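Local structure of uncharacterized protein lp_2219 (Lactobacillus plantarum, 3HFQ) at residues G227-I232 / A265-T270; A244-H249 / P288-L293. The protein is of unknown function but belongs to the seven-bladed beta-propeller lactonase family, so it may act on a lactone. The protein carries 1 engineered substitution. All coordinates share one frame; numbering follows the deposited sequence.

Contact 1 (G227-I232 / A265-T270)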
loop_
_atom_site.group_PDB
_atom_site.type_symbol
_atom_site.label_atom_id
_atom_site.label_comp_id
_atom_site.label_asym_id
_atom_site.label_seq_id
_atom_site.Cartn_x
_atom_site.Cartn_y
_atom_site.Cartn_z
ATOM N N GLY A 227 -16.361 -6.913 -12.584
ATOM C CA GLY A 227 -17.106 -7.708 -11.623
ATOM C C GLY A 227 -16.663 -7.391 -10.209
ATOM O O GLY A 227 -15.688 -6.667 -10.012
ATOM N N ILE A 228 -17.376 -7.928 -9.223
ATOM C CA ILE A 228 -17.049 -7.687 -7.820
ATOM C C ILE A 228 -17.182 -8.966 -6.994
ATOM O O ILE A 228 -18.103 -9.758 -7.204
ATOM C CB ILE A 228 -17.981 -6.606 -7.212
ATOM C CG1 ILE A 228 -17.793 -5.276 -7.949
ATOM C CG2 ILE A 228 -17.690 -6.433 -5.726
ATOM C CD1 ILE A 228 -18.626 -4.137 -7.390
ATOM N N VAL A 229 -16.253 -9.170 -6.064
ATOM C CA VAL A 229 -16.280 -10.342 -5.190
ATOM C C VAL A 229 -16.093 -9.885 -3.748
ATOM O O VAL A 229 -15.550 -8.807 -3.510
ATOM C CB VAL A 229 -15.153 -11.353 -5.540
ATOM C CG1 VAL A 229 -15.404 -11.961 -6.915
ATOM C CG2 VAL A 229 -13.793 -10.661 -5.509
ATOM N N LYS A 230 -16.547 -10.693 -2.791
ATOM C CA LYS A 230 -16.399 -10.347 -1.376
ATOM C C LYS A 230 -15.060 -10.866 -0.869
ATOM O O LYS A 230 -14.543 -11.859 -1.375
ATOM C CB LYS A 230 -17.545 -10.943 -0.545
ATOM C CG LYS A 230 -18.922 -10.421 -0.946
ATOM C CD LYS A 230 -20.043 -10.956 -0.054
ATOM C CE LYS A 230 -20.093 -10.247 1.294
ATOM N NZ LYS A 230 -21.289 -10.656 2.091
ATOM N N THR A 231 -14.497 -10.196 0.134
ATOM C CA THR A 231 -13.205 -10.605 0.671
ATOM C C THR A 231 -13.329 -11.367 1.988
ATOM O O THR A 231 -12.326 -11.799 2.553
ATOM C CB THR A 231 -12.273 -9.390 0.882
ATOM O OG1 THR A 231 -12.795 -8.552 1.920
ATOM C CG2 THR A 231 -12.165 -8.575 -0.407
ATOM N N ILE A 232 -14.563 -11.532 2.459
ATOM C CA ILE A 232 -14.841 -12.250 3.707
ATOM C C ILE A 232 -16.126 -13.067 3.558
ATOM O O ILE A 232 -16.872 -12.889 2.593
ATOM C CB ILE A 232 -15.023 -11.281 4.899
ATOM C CG1 ILE A 232 -16.102 -10.246 4.569
ATOM C CG2 ILE A 232 -13.704 -10.611 5.238
ATOM C CD1 ILE A 232 -16.480 -9.356 5.740
ATOM N N ALA A 265 -6.951 -13.107 2.219
ATOM C CA ALA A 265 -7.822 -13.895 1.357
ATOM C C ALA A 265 -7.073 -14.056 0.044
ATOM O O ALA A 265 -6.553 -13.087 -0.504
ATOM C CB ALA A 265 -9.145 -13.176 1.134
ATOM N N VAL A 266 -7.015 -15.285 -0.453
ATOM C CA VAL A 266 -6.305 -15.576 -1.688
ATOM C C VAL A 266 -7.279 -15.876 -2.817
ATOM O O VAL A 266 -8.205 -16.682 -2.657
ATOM C CB VAL A 266 -5.382 -16.795 -1.510
ATOM C CG1 VAL A 266 -4.503 -16.964 -2.735
ATOM C CG2 VAL A 266 -4.541 -16.628 -0.248
ATOM N N PHE A 267 -7.058 -15.232 -3.958
ATOM C CA PHE A 267 -7.910 -15.421 -5.128
ATOM C C PHE A 267 -7.101 -15.864 -6.333
ATOM O O PHE A 267 -5.983 -15.393 -6.553
ATOM C CB PHE A 267 -8.622 -14.119 -5.516
ATOM C CG PHE A 267 -9.574 -13.601 -4.482
ATOM C CD1 PHE A 267 -9.108 -12.892 -3.378
ATOM C CD2 PHE A 267 -10.946 -13.799 -4.628
ATOM C CE1 PHE A 267 -9.991 -12.386 -2.435
ATOM C CE2 PHE A 267 -11.840 -13.296 -3.689
ATOM C CZ PHE A 267 -11.363 -12.586 -2.591
ATOM N N ALA A 268 -7.674 -16.770 -7.116
ATOM C CA ALA A 268 -7.032 -17.228 -8.335
ATOM C C ALA A 268 -7.568 -16.298 -9.419
ATOM O O ALA A 268 -8.781 -16.068 -9.497
ATOM C CB ALA A 268 -7.426 -18.670 -8.634
ATOM N N VAL A 269 -6.675 -15.741 -10.230
ATOM C CA VAL A 269 -7.084 -14.850 -11.311
ATOM C C VAL A 269 -7.203 -15.689 -12.572
ATOM O O VAL A 269 -6.243 -16.342 -12.977
ATOM C CB VAL A 269 -6.038 -13.740 -11.579
ATOM C CG1 VAL A 269 -6.552 -12.809 -12.662
ATOM C CG2 VAL A 269 -5.746 -12.965 -10.306
ATOM N N THR A 270 -8.376 -15.679 -13.189
ATOM C CA THR A 270 -8.570 -16.455 -14.399
ATOM C C THR A 270 -8.902 -15.550 -15.578
ATOM O O THR A 270 -8.545 -14.373 -15.577
ATOM C CB THR A 270 -9.662 -17.532 -14.196
ATOM O OG1 THR A 270 -10.882 -16.917 -13.759
ATOM C CG2 THR A 270 -9.205 -18.539 -13.141
#
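F267 pushes the far end of its ring into the backbone around K230 and T231, and this is the tight part of the contact. The carbonyl oxygen K230 O lies in the plane of the ring at its edge, 3.5 Å from F267 CZ, so the rim of the phenyl group, with its slightly positive hydrogens, rather than its pi cloud meets the oxygen. T231 CA also sits at this edge, 4.2 Å from F267 CZ. V229 comes to the ring obliquely, the two side chains reaching toward each other tip to tip, with V229 CG2 3.8 Å from F267 CE2. The valine's chi1 of -67° puts CG1 anti to the carbonyl carbon, which leaves CG2 between the backbone N and the carbonyl carbon, and it is this methyl that touches. One further contact extends the patch: A265 CB rests 3.7 Å from T231 O. No hydrogen bond joins the two segments. The arrangement is a blade-to-blade interface of the beta-propeller. Strand 222-230 is the outermost strand of one four-stranded blade, strand 263-269 the third strand of the next, and I211 of the first blade and L277 of the second also touch F267. T231 is buried and turns its hydroxyl to another partner: OG1 is hydrogen-bonded to N258 ND2, on strand 253-259 of the second blade, and more weakly to S209 O. The solvent side is looser, with K230 the one exposed residue among those that touch. K230 contributes its backbone oxygen to the packing while its CB points away from 265-270; its side chain comes no closer than 6.7 Å to that segment. Beyond V229 and F267 the two strands diverge.

Contact 2 (A244-H249 / P288-L293)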
loop_
_atom_site.group_PDB
_atom_site.type_symbol
_atom_site.label_atom_id
_atom_site.label_comp_id
_atom_site.label_asym_id
_atom_site.label_seq_id
_atom_site.Cartn_x
_atom_site.Cartn_y
_atom_site.Cartn_z
ATOM N N ALA A 244 -4.613 -3.919 2.298
ATOM C CA ALA A 244 -3.617 -4.074 1.246
ATOM C C ALA A 244 -4.028 -5.101 0.206
ATOM O O ALA A 244 -4.782 -6.027 0.500
ATOM C CB ALA A 244 -2.278 -4.465 1.856
ATOM N N ILE A 245 -3.526 -4.933 -1.011
ATOM C CA ILE A 245 -3.834 -5.857 -2.096
ATOM C C ILE A 245 -2.568 -6.072 -2.928
ATOM O O ILE A 245 -1.892 -5.116 -3.307
ATOM C CB ILE A 245 -5.008 -5.316 -2.964
ATOM C CG1 ILE A 245 -5.397 -6.345 -4.029
ATOM C CG2 ILE A 245 -4.637 -3.984 -3.590
ATOM C CD1 ILE A 245 -6.750 -6.057 -4.672
ATOM N N ARG A 246 -2.240 -7.336 -3.183
ATOM C CA ARG A 246 -1.033 -7.684 -3.936
ATOM C C ARG A 246 -1.312 -8.726 -5.013
ATOM O O ARG A 246 -2.241 -9.517 -4.896
ATOM C CB ARG A 246 0.026 -8.250 -2.991
ATOM C CG ARG A 246 0.324 -7.386 -1.781
ATOM C CD ARG A 246 1.139 -6.159 -2.154
ATOM N NE ARG A 246 1.574 -5.451 -0.955
ATOM C CZ ARG A 246 2.276 -4.324 -0.962
ATOM N NH1 ARG A 246 2.627 -3.764 -2.115
ATOM N NH2 ARG A 246 2.632 -3.762 0.188
ATOM N N LEU A 247 -0.485 -8.738 -6.051
ATOM C CA LEU A 247 -0.649 -9.695 -7.138
ATOM C C LEU A 247 0.694 -10.366 -7.402
ATOM O O LEU A 247 1.728 -9.700 -7.434
ATOM C CB LEU A 247 -1.122 -8.969 -8.400
ATOM C CG LEU A 247 -1.478 -9.805 -9.631
ATOM C CD1 LEU A 247 -2.754 -10.598 -9.371
ATOM C CD2 LEU A 247 -1.673 -8.877 -10.826
ATOM N N SER A 248 0.684 -11.682 -7.583
ATOM C CA SER A 248 1.928 -12.400 -7.849
ATOM C C SER A 248 2.522 -11.912 -9.168
ATOM O O SER A 248 1.807 -11.393 -10.022
ATOM C CB SER A 248 1.675 -13.911 -7.903
ATOM O OG SER A 248 0.698 -14.235 -8.873
ATOM N N HIS A 249 3.832 -12.080 -9.324
ATOM C CA HIS A 249 4.535 -11.640 -10.524
ATOM C C HIS A 249 3.967 -12.243 -11.808
ATOM O O HIS A 249 3.948 -11.590 -12.850
ATOM C CB HIS A 249 6.022 -11.989 -10.420
ATOM C CG HIS A 249 6.869 -11.349 -11.475
ATOM N ND1 HIS A 249 7.192 -10.004 -11.455
ATOM C CD2 HIS A 249 7.445 -11.855 -12.587
ATOM C CE1 HIS A 249 7.930 -9.719 -12.509
ATOM N NE2 HIS A 249 8.101 -10.822 -13.216
ATOM N N PRO A 288 -4.421 -6.568 10.214
ATOM C CA PRO A 288 -3.335 -6.686 9.236
ATOM C C PRO A 288 -3.480 -5.602 8.157
ATOM O O PRO A 288 -4.107 -5.821 7.117
ATOM C CB PRO A 288 -3.526 -8.095 8.676
ATOM C CG PRO A 288 -5.025 -8.293 8.780
ATOM C CD PRO A 288 -5.308 -7.746 10.156
ATOM N N ARG A 289 -2.881 -4.442 8.412
ATOM C CA ARG A 289 -2.955 -3.307 7.495
ATOM C C ARG A 289 -2.078 -3.429 6.251
ATOM O O ARG A 289 -2.345 -2.784 5.238
ATOM C CB ARG A 289 -2.623 -2.020 8.257
ATOM C CG ARG A 289 -2.771 -0.733 7.453
ATOM C CD ARG A 289 -2.909 0.457 8.398
ATOM N NE ARG A 289 -2.668 1.735 7.732
ATOM C CZ ARG A 289 -3.308 2.860 8.024
ATOM N NH1 ARG A 289 -4.240 2.869 8.968
ATOM N NH2 ARG A 289 -3.011 3.982 7.380
ATOM N N ASP A 290 -1.030 -4.245 6.315
ATOM C CA ASP A 290 -0.174 -4.422 5.147
ATOM C C ASP A 290 0.541 -5.765 5.179
ATOM O O ASP A 290 0.684 -6.385 6.232
ATOM C CB ASP A 290 0.855 -3.286 5.045
ATOM C CG ASP A 290 1.508 -3.208 3.668
ATOM O OD1 ASP A 290 0.874 -3.639 2.682
ATOM O OD2 ASP A 290 2.646 -2.697 3.566
ATOM N N PHE A 291 0.983 -6.196 4.006
ATOM C CA PHE A 291 1.697 -7.453 3.834
ATOM C C PHE A 291 2.248 -7.424 2.418
ATOM O O PHE A 291 1.891 -6.551 1.634
ATOM C CB PHE A 291 0.736 -8.645 3.961
ATOM C CG PHE A 291 -0.212 -8.793 2.792
ATOM C CD1 PHE A 291 -1.387 -8.044 2.726
ATOM C CD2 PHE A 291 0.098 -9.646 1.732
ATOM C CE1 PHE A 291 -2.234 -8.138 1.625
ATOM C CE2 PHE A 291 -0.746 -9.746 0.622
ATOM C CZ PHE A 291 -1.916 -8.988 0.569
ATOM N N ASP A 292 3.124 -8.369 2.093
ATOM C CA ASP A 292 3.653 -8.460 0.740
ATOM C C ASP A 292 4.386 -9.774 0.549
ATOM O O ASP A 292 4.802 -10.412 1.518
ATOM C CB ASP A 292 4.598 -7.294 0.427
ATOM C CG ASP A 292 4.831 -7.117 -1.072
ATOM O OD1 ASP A 292 4.104 -7.753 -1.872
ATOM O OD2 ASP A 292 5.729 -6.334 -1.453
ATOM N N LEU A 293 4.513 -10.188 -0.706
ATOM C CA LEU A 293 5.236 -11.405 -1.035
ATOM C C LEU A 293 6.695 -10.980 -1.037
ATOM O O LEU A 293 6.994 -9.812 -1.290
ATOM C CB LEU A 293 4.857 -11.906 -2.435
ATOM C CG LEU A 293 3.512 -12.608 -2.650
ATOM C CD1 LEU A 293 2.357 -11.662 -2.357
ATOM C CD2 LEU A 293 3.445 -13.099 -4.092
HETATM O O HOH W 1 4.029 -1.813 1.432
#
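R246 lies across 288-293, crossing D290 and D292 at about a right angle and sliding past F291 in the opposite direction. It joins the innermost strands, 241-247 and 290-293, of successive propeller blades, which run nearly parallel in the same direction. A bend at chi2 (-74°) turns R246 CD aside after CG has packed 3.5 Å from F291 CE2. The guanidinium plane stands almost perpendicular, 88°, to the phenyl ring. R246 NE donates to F291 O at 2.8 Å, in the carbonyl plane, and NH2 adds a weak bond to the same oxygen. R246 NH2 also forms a salt bridge with D290 OD1 at 3.1 Å, its hydrogen bond weak, while a water links NH2 to D290 OD2; V337 N holds that OD2 as well. D292 instead stacks its carboxylate over one guanidinium face, the planes 17° apart, so the attraction of R246 NE and D292 OD1, 3.5 Å apart, is of charge alone. An alanine in place of R246 would probably leave F291 O without its NE donor and the D290 and D292 carboxylates without their shared positive charge, and open a gap where CG packed on F291. On the other side of the ring, F291 CE1 lies 3.7 Å from A244 CB. D292 OD1 is also gripped by its own strand, accepting L293 N at 2.7 Å from above the carboxylate plane.

Both contacts are largely buried, but contact 1 reaches solvent at K230, whereas no touching residue of contact 2 is exposed. Both use the blade of residues 241-282: contact 1 sets its third strand against the outer strand of the preceding blade, its centre about 18 Å from the chain's centre; contact 2 sets its first strand against that of the following blade, its centre about 8 Å from the chain's centre. The outer contact is small, with apolar and ring-edge packing; the inner one buries 397 Å² against 163 Å² and is organised by an arginine that combines a hydrogen bond to a backbone carbonyl with two salt bridges. The two meet where V269 CG2 packs 3.9 Å from L247 CD1.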